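Local coordinates for T9SS C-terminal target domain-containing protein (Bacteroides cellulosilyticus, PDB 5JVK), which is a family 39 glycoside hydrolase of a gut symbiont, probably hydrolysing O-glycosidic bonds within carbohydrate chains, at residues V89-V94 against S400-Q406; G342-T347 against D386-F392; W375-N380 against F392-D398. All coordinates share one frame; numbering follows the deposited sequence.

Interaction 1. Residues V89-V94 against S400-Q406; sequences VNYAVV and SPKPSYQ
The carboxamide of Q406 lies against the end of strand 83-94, its two ends doing different work. Q406 NE2 donates to the backbone O of V93 at 3.1 Å along a nearly straight line (166°). The acceptor sits in the plane of the amide, yet the donor stands well above the carbonyl plane of V93. Q406 OE1 turns instead to aliphatic groups, 3.2 Å from A92 CB, with V94 CG1 a little farther off. The chain of Q406 leaves the helix with CG anti to the backbone N (chi1 -170°) and bends at chi2 (81°), which brings the amide up to the strand. Next to it, the Y405 ring takes V94 CG1 at its edge, CE1 to CG1 4.1 Å, while A92 CB approaches obliquely. P401 fills the next place along the strand: its CG rests 4.0 Å from A92 CB and its CD 3.4 Å from N90 O. At the far end S400 OG receives a weak, long bond from N90 N (3.4 Å).

Further out, several groups hold these residues. Q406 NE2 also bonds Q472 O, Y405 OH bonds L124 O, and P401 O accepts from Y70 OH on the adjacent strand 69-78. N90 OD1 pairs with R396 NH1.

The contact thus joins the N-terminal beta-sheet to the start of helix 403-415, which follows the last strand of the barrel. Apolar and mixed contacts are pinned by one sound hydrogen bond from the Q406 amide and one weak one from N90 N; with both Q406 and V93 buried, the former gives a strand carbonyl a partner from the helix.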
loop_
_atom_site.group_PDB
_atom_site.type_symbol
_atom_site.label_atom_id
_atom_site.label_comp_id
_atom_site.label_asym_id
_atom_site.label_seq_id
_atom_site.Cartn_x
_atom_site.Cartn_y
_atom_site.Cartn_z
ATOM N N VAL A 89 11.420 11.965 -17.305
ATOM C CA VAL A 89 10.541 11.165 -16.443
ATOM C C VAL A 89 11.384 10.153 -15.669
ATOM O O VAL A 89 12.591 10.042 -15.893
ATOM C CB VAL A 89 9.435 10.431 -17.243
ATOM C CG1 VAL A 89 8.465 11.433 -17.852
ATOM C CG2 VAL A 89 10.023 9.525 -18.321
ATOM N N ASN A 90 10.748 9.424 -14.758
ATOM C CA ASN A 90 11.406 8.343 -14.027
ATOM C C ASN A 90 11.013 6.984 -14.600
ATOM O O ASN A 90 9.961 6.842 -15.234
ATOM C CB ASN A 90 11.076 8.430 -12.537
ATOM C CG ASN A 90 11.686 9.656 -11.883
ATOM O OD1 ASN A 90 10.986 10.620 -11.574
ATOM N ND2 ASN A 90 12.999 9.629 -11.678
ATOM N N TYR A 91 11.882 5.999 -14.378
ATOM C CA TYR A 91 11.703 4.643 -14.891
ATOM C C TYR A 91 12.187 3.639 -13.844
ATOM O O TYR A 91 13.347 3.670 -13.432
ATOM C CB TYR A 91 12.478 4.476 -16.200
ATOM C CG TYR A 91 12.103 3.243 -16.990
ATOM C CD1 TYR A 91 10.952 3.220 -17.779
ATOM C CD2 TYR A 91 12.901 2.099 -16.956
ATOM C CE1 TYR A 91 10.603 2.091 -18.506
ATOM C CE2 TYR A 91 12.559 0.964 -17.679
ATOM C CZ TYR A 91 11.411 0.964 -18.452
ATOM O OH TYR A 91 11.073 -0.159 -19.169
ATOM N N ALA A 92 11.285 2.758 -13.418
ATOM C CA ALA A 92 11.561 1.804 -12.348
ATOM C C ALA A 92 11.884 0.430 -12.932
ATOM O O ALA A 92 11.022 -0.204 -13.540
ATOM C CB ALA A 92 10.365 1.716 -11.408
ATOM N N VAL A 93 13.130 -0.012 -12.754
ATOM C CA VAL A 93 13.543 -1.374 -13.096
ATOM C C VAL A 93 13.537 -2.204 -11.805
ATOM O O VAL A 93 14.505 -2.190 -11.038
ATOM C CB VAL A 93 14.929 -1.398 -13.781
ATOM C CG1 VAL A 93 15.309 -2.820 -14.177
ATOM C CG2 VAL A 93 14.924 -0.483 -15.001
ATOM N N VAL A 94 12.435 -2.923 -11.585
ATOM C CA VAL A 94 12.162 -3.607 -10.307
ATOM C C VAL A 94 12.455 -5.106 -10.390
ATOM O O VAL A 94 12.494 -5.660 -11.491
ATOM C CB VAL A 94 10.695 -3.387 -9.840
ATOM C CG1 VAL A 94 10.364 -1.902 -9.801
ATOM C CG2 VAL A 94 9.693 -4.152 -10.705
ATOM N N SER A 400 4.076 8.191 -13.958
ATOM C CA SER A 400 5.516 8.142 -13.728
ATOM C C SER A 400 5.744 7.647 -12.299
ATOM O O SER A 400 5.130 8.177 -11.372
ATOM C CB SER A 400 6.126 9.534 -13.902
ATOM O OG SER A 400 7.528 9.508 -13.738
ATOM N N PRO A 401 6.614 6.633 -12.109
ATOM C CA PRO A 401 6.839 6.109 -10.759
ATOM C C PRO A 401 7.666 7.051 -9.886
ATOM O O PRO A 401 8.635 7.648 -10.363
ATOM C CB PRO A 401 7.598 4.802 -11.011
ATOM C CG PRO A 401 8.336 5.047 -12.279
ATOM C CD PRO A 401 7.442 5.931 -13.108
ATOM N N LYS A 402 7.251 7.192 -8.629
ATOM C CA LYS A 402 8.031 7.886 -7.607
ATOM C C LYS A 402 8.931 6.844 -6.928
ATOM O O LYS A 402 8.719 5.642 -7.122
ATOM C CB LYS A 402 7.096 8.552 -6.595
ATOM C CG LYS A 402 6.218 9.647 -7.196
ATOM C CD LYS A 402 5.001 9.945 -6.335
ATOM C CE LYS A 402 5.396 10.496 -4.976
ATOM N NZ LYS A 402 4.215 10.899 -4.167
ATOM N N PRO A 403 9.946 7.285 -6.148
ATOM C CA PRO A 403 10.819 6.330 -5.439
ATOM C C PRO A 403 10.092 5.303 -4.555
ATOM O O PRO A 403 10.572 4.178 -4.413
ATOM C CB PRO A 403 11.696 7.240 -4.576
ATOM C CG PRO A 403 11.782 8.503 -5.351
ATOM C CD PRO A 403 10.433 8.671 -5.991
ATOM N N SER A 404 8.954 5.693 -3.977
ATOM C CA SER A 404 8.147 4.804 -3.141
ATOM C C SER A 404 7.639 3.562 -3.871
ATOM O O SER A 404 7.455 2.510 -3.249
ATOM C CB SER A 404 6.974 5.568 -2.524
ATOM O OG SER A 404 6.189 6.186 -3.522
ATOM N N TYR A 405 7.412 3.683 -5.179
ATOM C CA TYR A 405 7.057 2.535 -6.009
ATOM C C TYR A 405 8.175 1.495 -6.010
ATOM O O TYR A 405 7.923 0.307 -5.803
ATOM C CB TYR A 405 6.754 2.964 -7.447
ATOM C CG TYR A 405 6.245 1.825 -8.291
ATOM C CD1 TYR A 405 7.129 0.930 -8.900
ATOM C CD2 TYR A 405 4.880 1.618 -8.461
ATOM C CE1 TYR A 405 6.666 -0.130 -9.658
ATOM C CE2 TYR A 405 4.408 0.563 -9.225
ATOM C CZ TYR A 405 5.305 -0.310 -9.818
ATOM O OH TYR A 405 4.840 -1.357 -10.569
ATOM N N GLN A 406 9.399 1.953 -6.269
ATOM C CA GLN A 406 10.582 1.090 -6.281
ATOM C C GLN A 406 10.751 0.394 -4.931
ATOM O O GLN A 406 10.994 -0.812 -4.878
ATOM C CB GLN A 406 11.840 1.909 -6.594
ATOM C CG GLN A 406 13.094 1.082 -6.861
ATOM C CD GLN A 406 13.173 0.526 -8.275
ATOM O OE1 GLN A 406 12.536 1.031 -9.199
ATOM N NE2 GLN A 406 13.977 -0.520 -8.448
#

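Interaction 2. Residues G342-T347 against D386-F392; sequences GWNSTT and DNIEHNF
N344 presents its CB to one face of the F392 ring, 3.6 Å from the centroid and only 4° off the normal, a CH-pi contact almost centred on the ring. The amide beyond it is steeply inclined to the ring, the two planes 72° apart, with N344 ND2 reaching F392 CZ at 3.3 Å. At the ring's edge, near its plane, lies G342 O. With chi1 at 62°, CG of N344 stands between its own backbone N and carbonyl carbon, which turns OD1 back over the following residues. There N344 OD1 accepts from T347 N at 3.0 Å, an Asx motif, with a weaker bond from T346 N. N344 OD1 passes I388 CG2 at 3.8 Å, and the two side chains cross at a slant.

The backbones meet where S345 N donates to N391 O (2.9 Å, nearly straight), the N-H coming from above the carbonyl plane. T346 packs its CB on I388 CG2 and its CG2 on D386 CA, while its OG1 is hydrogen-bonded to P385 O. S345 OG is taken by D350 and K402.

The contact brings together two loops on the same side of the closed beta-barrel: 342-347 leads from strand 335-341 into helix 350-366, and 386-392, with its short 3-10 turn, belongs to the long connection from strand 373-375 to helix 403-415. W343 points the other way, its ring edge-to-face with Y356 of helix 350-366.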
loop_
_atom_site.group_PDB
_atom_site.type_symbol
_atom_site.label_atom_id
_atom_site.label_comp_id
_atom_site.label_asym_id
_atom_site.label_seq_id
_atom_site.Cartn_x
_atom_site.Cartn_y
_atom_site.Cartn_z
ATOM N N GLY A 342 -0.285 5.749 5.222
ATOM C CA GLY A 342 0.541 6.361 4.196
ATOM C C GLY A 342 1.213 7.653 4.597
ATOM O O GLY A 342 0.893 8.248 5.625
ATOM N N TRP A 343 2.169 8.056 3.768
ATOM C CA TRP A 343 2.874 9.326 3.884
ATOM C C TRP A 343 2.819 10.000 2.516
ATOM O O TRP A 343 2.711 9.320 1.492
ATOM C CB TRP A 343 4.325 9.094 4.304
ATOM C CG TRP A 343 4.493 8.650 5.735
ATOM C CD1 TRP A 343 4.870 9.421 6.785
ATOM C CD2 TRP A 343 4.301 7.331 6.258
ATOM N NE1 TRP A 343 4.926 8.679 7.934
ATOM C CE2 TRP A 343 4.581 7.389 7.641
ATOM C CE3 TRP A 343 3.925 6.109 5.695
ATOM C CZ2 TRP A 343 4.488 6.271 8.472
ATOM C CZ3 TRP A 343 3.829 4.999 6.516
ATOM C CH2 TRP A 343 4.112 5.086 7.895
ATOM N N ASN A 344 2.900 11.328 2.503
ATOM C CA ASN A 344 2.760 12.116 1.271
ATOM C C ASN A 344 4.002 12.955 0.996
ATOM O O ASN A 344 4.731 13.321 1.921
ATOM C CB ASN A 344 1.516 13.009 1.331
ATOM C CG ASN A 344 1.572 14.025 2.456
ATOM O OD1 ASN A 344 2.235 15.056 2.346
ATOM N ND2 ASN A 344 0.868 13.739 3.545
ATOM N N SER A 345 4.217 13.266 -0.283
ATOM C CA SER A 345 5.382 14.046 -0.726
ATOM C C SER A 345 5.289 15.569 -0.503
ATOM O O SER A 345 6.215 16.294 -0.880
ATOM C CB SER A 345 5.696 13.750 -2.199
ATOM O OG SER A 345 5.963 12.371 -2.391
ATOM N N THR A 346 4.197 16.057 0.094
ATOM C CA THR A 346 4.105 17.467 0.498
ATOM C C THR A 346 4.848 17.704 1.816
ATOM O O THR A 346 5.671 18.617 1.903
ATOM C CB THR A 346 2.640 17.935 0.628
ATOM O OG1 THR A 346 1.970 17.771 -0.628
ATOM C CG2 THR A 346 2.559 19.405 1.051
ATOM N N THR A 347 4.557 16.881 2.826
ATOM C CA THR A 347 5.182 17.001 4.157
ATOM C C THR A 347 6.387 16.067 4.385
ATOM O O THR A 347 7.011 16.116 5.448
ATOM C CB THR A 347 4.156 16.780 5.285
ATOM O OG1 THR A 347 3.575 15.479 5.164
ATOM C CG2 THR A 347 3.061 17.829 5.227
ATOM N N ASP A 386 1.583 21.566 -3.040
ATOM C CA ASP A 386 1.284 21.906 -1.634
ATOM C C ASP A 386 -0.074 21.400 -1.109
ATOM O O ASP A 386 -0.484 21.777 -0.011
ATOM C CB ASP A 386 1.449 23.422 -1.393
ATOM C CG ASP A 386 0.350 24.259 -2.032
ATOM O OD1 ASP A 386 -0.127 23.906 -3.131
ATOM O OD2 ASP A 386 -0.020 25.291 -1.434
ATOM N N ASN A 387 -0.762 20.560 -1.889
ATOM C CA ASN A 387 -1.978 19.863 -1.452
ATOM C C ASN A 387 -1.589 18.429 -1.077
ATOM O O ASN A 387 -1.185 17.655 -1.947
ATOM C CB ASN A 387 -3.014 19.868 -2.590
ATOM C CG ASN A 387 -4.329 19.190 -2.218
ATOM O OD1 ASN A 387 -4.519 18.710 -1.098
ATOM N ND2 ASN A 387 -5.249 19.151 -3.171
ATOM N N ILE A 388 -1.715 18.079 0.208
ATOM C CA ILE A 388 -1.260 16.763 0.700
ATOM C C ILE A 388 -1.978 15.582 0.040
ATOM O O ILE A 388 -1.367 14.545 -0.202
ATOM C CB ILE A 388 -1.332 16.613 2.251
ATOM C CG1 ILE A 388 -2.771 16.663 2.790
ATOM C CG2 ILE A 388 -0.475 17.666 2.945
ATOM C CD1 ILE A 388 -2.873 16.248 4.245
ATOM N N GLU A 389 -3.262 15.763 -0.267
ATOM C CA GLU A 389 -4.093 14.704 -0.841
ATOM C C GLU A 389 -3.710 14.351 -2.285
ATOM O O GLU A 389 -4.055 13.276 -2.761
ATOM C CB GLU A 389 -5.581 15.087 -0.769
ATOM C CG GLU A 389 -6.136 15.297 0.643
ATOM C CD GLU A 389 -6.184 14.031 1.499
ATOM O OE1 GLU A 389 -6.139 12.906 0.960
ATOM O OE2 GLU A 389 -6.278 14.164 2.736
ATOM N N HIS A 390 -2.997 15.252 -2.964
ATOM C CA HIS A 390 -2.475 15.015 -4.320
ATOM C C HIS A 390 -1.074 14.392 -4.350
ATOM O O HIS A 390 -0.500 14.253 -5.434
ATOM C CB HIS A 390 -2.432 16.342 -5.097
ATOM C CG HIS A 390 -3.781 16.902 -5.423
ATOM N ND1 HIS A 390 -3.946 18.010 -6.225
ATOM C CD2 HIS A 390 -5.027 16.499 -5.078
ATOM C CE1 HIS A 390 -5.233 18.277 -6.347
ATOM N NE2 HIS A 390 -5.912 17.374 -5.663
ATOM N N ASN A 391 -0.516 14.030 -3.191
ATOM C CA ASN A 391 0.880 13.575 -3.111
ATOM C C ASN A 391 1.118 12.289 -2.294
ATOM O O ASN A 391 2.263 11.979 -1.960
ATOM C CB ASN A 391 1.739 14.729 -2.581
ATOM C CG ASN A 391 1.816 15.886 -3.555
ATOM O OD1 ASN A 391 1.194 16.926 -3.355
ATOM N ND2 ASN A 391 2.563 15.698 -4.630
ATOM N N PHE A 392 0.059 11.519 -2.024
ATOM C CA PHE A 392 0.181 10.227 -1.320
ATOM C C PHE A 392 0.588 9.058 -2.229
ATOM O O PHE A 392 0.815 7.950 -1.734
ATOM C CB PHE A 392 -1.137 9.862 -0.615
ATOM C CG PHE A 392 -1.326 10.526 0.715
ATOM C CD1 PHE A 392 -0.733 9.996 1.860
ATOM C CD2 PHE A 392 -2.119 11.665 0.836
ATOM C CE1 PHE A 392 -0.916 10.601 3.097
ATOM C CE2 PHE A 392 -2.305 12.274 2.071
ATOM C CZ PHE A 392 -1.704 11.742 3.203
#

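Interaction 3. Residues W375-N380 against F392-D398; sequences WYDFQN and FGLLRSD
L394 CD2 lies over one face of the W375 indole, 3.9 Å from the centroid of the five-membered ring and displaced toward its rim. At the indole edge W375 NE1 donates to F392 O at 3.2 Å, nearly in line with the carbonyl though tilted from the ring plane. Y376 meets F392 in a T-shaped pair: the tyrosine edge faces the phenylalanine, centroids 5.5 Å apart and planes at 72°. D377 CB covers one face of the Y376 ring, and D377 N, following a cis peptide, gives F392 O its second donor. Replacing W375 with an alanine would probably open a gap beside L394 and leave F392 O with D377 N alone of these donors.

F378 O accepts from L394 N, and F378 CE1 packs on L395 CD1 at 3.4 Å. Although Q379 sets off away from 392-398, CG anti to its N (chi1 -176°) and an extended chain carry Q379 NE2 to R396 O, 2.8 Å. N380 OD1 accepts from G393 N (2.9 Å).

L395 N to F378 O and N380 N to L395 O make a single parallel bridge, Q379 with L395: the chain loops round past the eighth barrel strand, and 392-398 returns alongside 375-380 in the same direction. Catalysis in TIM-barrel glycosidases takes place at such C-terminal strand ends, and Y376, bonded to H111 and near a glycerol probably from the crystallisation liquor, is consistent with a pocket there.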
loop_
_atom_site.group_PDB
_atom_site.type_symbol
_atom_site.label_atom_id
_atom_site.label_comp_id
_atom_site.label_asym_id
_atom_site.label_seq_id
_atom_site.Cartn_x
_atom_site.Cartn_y
_atom_site.Cartn_z
ATOM N N TRP A 375 -1.690 0.530 1.697
ATOM C CA TRP A 375 -1.052 1.822 1.481
ATOM C C TRP A 375 -2.031 2.803 0.850
ATOM O O TRP A 375 -2.678 2.471 -0.145
ATOM C CB TRP A 375 0.173 1.688 0.574
ATOM C CG TRP A 375 0.826 3.005 0.267
ATOM C CD1 TRP A 375 0.563 3.827 -0.792
ATOM C CD2 TRP A 375 1.840 3.656 1.037
ATOM N NE1 TRP A 375 1.354 4.949 -0.729
ATOM C CE2 TRP A 375 2.148 4.868 0.383
ATOM C CE3 TRP A 375 2.523 3.330 2.215
ATOM C CZ2 TRP A 375 3.114 5.752 0.865
ATOM C CZ3 TRP A 375 3.482 4.211 2.694
ATOM C CH2 TRP A 375 3.769 5.408 2.016
ATOM N N TYR A 376 -2.134 4.001 1.428
ATOM C CA TYR A 376 -2.870 5.100 0.810
ATOM C C TYR A 376 -1.864 6.059 0.167
ATOM O O TYR A 376 -1.042 6.623 0.884
ATOM C CB TYR A 376 -3.738 5.859 1.821
ATOM C CG TYR A 376 -4.658 6.824 1.115
ATOM C CD1 TYR A 376 -5.898 6.404 0.641
ATOM C CD2 TYR A 376 -4.265 8.140 0.859
ATOM C CE1 TYR A 376 -6.735 7.272 -0.043
ATOM C CE2 TYR A 376 -5.096 9.019 0.176
ATOM C CZ TYR A 376 -6.329 8.580 -0.273
ATOM O OH TYR A 376 -7.163 9.438 -0.948
ATOM N N ASP A 377 -1.877 6.250 -1.156
ATOM C CA ASP A 377 -2.659 5.483 -2.140
ATOM C C ASP A 377 -1.769 5.188 -3.353
ATOM O O ASP A 377 -0.581 5.527 -3.344
ATOM C CB ASP A 377 -3.962 6.218 -2.516
ATOM C CG ASP A 377 -3.735 7.614 -3.098
ATOM O OD1 ASP A 377 -2.579 8.084 -3.202
ATOM O OD2 ASP A 377 -4.745 8.251 -3.453
ATOM N N PHE A 378 -2.325 4.542 -4.377
ATOM C CA PHE A 378 -1.513 4.065 -5.498
ATOM C C PHE A 378 -0.997 5.188 -6.389
ATOM O O PHE A 378 0.197 5.244 -6.683
ATOM C CB PHE A 378 -2.272 3.046 -6.346
ATOM C CG PHE A 378 -1.412 2.386 -7.381
ATOM C CD1 PHE A 378 -1.634 2.601 -8.737
ATOM C CD2 PHE A 378 -0.338 1.586 -6.995
ATOM C CE1 PHE A 378 -0.823 2.002 -9.685
ATOM C CE2 PHE A 378 0.480 0.990 -7.940
ATOM C CZ PHE A 378 0.236 1.197 -9.287
ATOM N N GLN A 379 -1.899 6.071 -6.807
ATOM C CA GLN A 379 -1.564 7.154 -7.729
ATOM C C GLN A 379 -1.871 8.507 -7.098
ATOM O O GLN A 379 -2.852 8.641 -6.370
ATOM C CB GLN A 379 -2.341 6.990 -9.041
ATOM C CG GLN A 379 -1.976 8.021 -10.100
ATOM C CD GLN A 379 -2.384 7.617 -11.505
ATOM O OE1 GLN A 379 -3.376 6.917 -11.703
ATOM N NE2 GLN A 379 -1.619 8.066 -12.493
ATOM N N ASN A 380 -1.020 9.496 -7.378
ATOM C CA ASN A 380 -1.271 10.887 -6.987
ATOM C C ASN A 380 -2.627 11.348 -7.517
ATOM O O ASN A 380 -2.893 11.243 -8.713
ATOM C CB ASN A 380 -0.173 11.822 -7.530
ATOM C CG ASN A 380 1.100 11.802 -6.697
ATOM O OD1 ASN A 380 1.164 11.189 -5.629
ATOM N ND2 ASN A 380 2.125 12.491 -7.184
ATOM N N PHE A 392 0.059 11.519 -2.024
ATOM C CA PHE A 392 0.181 10.227 -1.320
ATOM C C PHE A 392 0.588 9.058 -2.229
ATOM O O PHE A 392 0.815 7.950 -1.734
ATOM C CB PHE A 392 -1.137 9.862 -0.615
ATOM C CG PHE A 392 -1.326 10.526 0.715
ATOM C CD1 PHE A 392 -0.733 9.996 1.860
ATOM C CD2 PHE A 392 -2.119 11.665 0.836
ATOM C CE1 PHE A 392 -0.916 10.601 3.097
ATOM C CE2 PHE A 392 -2.305 12.274 2.071
ATOM C CZ PHE A 392 -1.704 11.742 3.203
ATOM N N GLY A 393 0.685 9.292 -3.538
ATOM C CA GLY A 393 0.848 8.215 -4.513
ATOM C C GLY A 393 2.212 7.552 -4.608
ATOM O O GLY A 393 3.225 8.118 -4.198
ATOM N N LEU A 394 2.211 6.333 -5.143
ATOM C CA LEU A 394 3.423 5.649 -5.604
ATOM C C LEU A 394 3.758 6.065 -7.039
ATOM O O LEU A 394 4.929 6.112 -7.420
ATOM C CB LEU A 394 3.252 4.128 -5.529
ATOM C CG LEU A 394 2.756 3.542 -4.204
ATOM C CD1 LEU A 394 2.634 2.031 -4.308
ATOM C CD2 LEU A 394 3.658 3.921 -3.041
ATOM N N LEU A 395 2.722 6.339 -7.829
ATOM C CA LEU A 395 2.863 6.916 -9.165
ATOM C C LEU A 395 2.355 8.350 -9.160
ATOM O O LEU A 395 1.495 8.709 -8.354
ATOM C CB LEU A 395 2.053 6.115 -10.186
ATOM C CG LEU A 395 2.294 4.610 -10.266
ATOM C CD1 LEU A 395 1.346 3.997 -11.284
ATOM C CD2 LEU A 395 3.739 4.303 -10.621
ATOM N N ARG A 396 2.883 9.157 -10.078
ATOM C CA ARG A 396 2.374 10.505 -10.321
ATOM C C ARG A 396 1.136 10.424 -11.206
ATOM O O ARG A 396 0.791 9.346 -11.702
ATOM C CB ARG A 396 3.442 11.364 -10.991
ATOM C CG ARG A 396 4.724 11.477 -10.186
ATOM C CD ARG A 396 5.569 12.656 -10.633
ATOM N NE ARG A 396 6.633 12.930 -9.670
ATOM C CZ ARG A 396 7.803 12.288 -9.603
ATOM N NH1 ARG A 396 8.110 11.297 -10.451
ATOM N NH2 ARG A 396 8.684 12.643 -8.665
ATOM N N SER A 397 0.472 11.559 -11.408
ATOM C CA SER A 397 -0.735 11.624 -12.252
ATOM C C SER A 397 -0.498 11.147 -13.694
ATOM O O SER A 397 -1.396 10.569 -14.307
ATOM C CB SER A 397 -1.309 13.045 -12.265
ATOM O OG SER A 397 -0.425 13.936 -12.916
ATOM N N ASP A 398 0.713 11.366 -14.214
ATOM C CA ASP A 398 1.102 10.889 -15.556
ATOM C C ASP A 398 1.645 9.443 -15.583
ATOM O O ASP A 398 2.308 9.050 -16.549
ATOM C CB ASP A 398 2.107 11.864 -16.207
ATOM C CG ASP A 398 3.427 11.976 -15.443
ATOM O OD1 ASP A 398 4.230 12.867 -15.788
ATOM O OD2 ASP A 398 3.665 11.198 -14.498
HETATM O O HOH W 1 1.170 13.810 -9.734
#

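All three contacts gather round the long connection between the last barrel strand, 373-375, and helix 403-415. Interactions 2 and 3 have centres about 9 Å apart and share F392; along the chain their segments alternate. Interaction 1 lies about 11 Å from interaction 3 and about 17 Å from interaction 2, centre to centre, and its two segments enclose both others in sequence. K402, within 400-406, ties the group together: its N lies 2.8 Å from L394 O and its NZ 2.9 Å from S345 OG. The connection is therefore folded on itself, braced by the loop ahead of helix 350-366, and joins the end of the barrel to the N-terminal sheet.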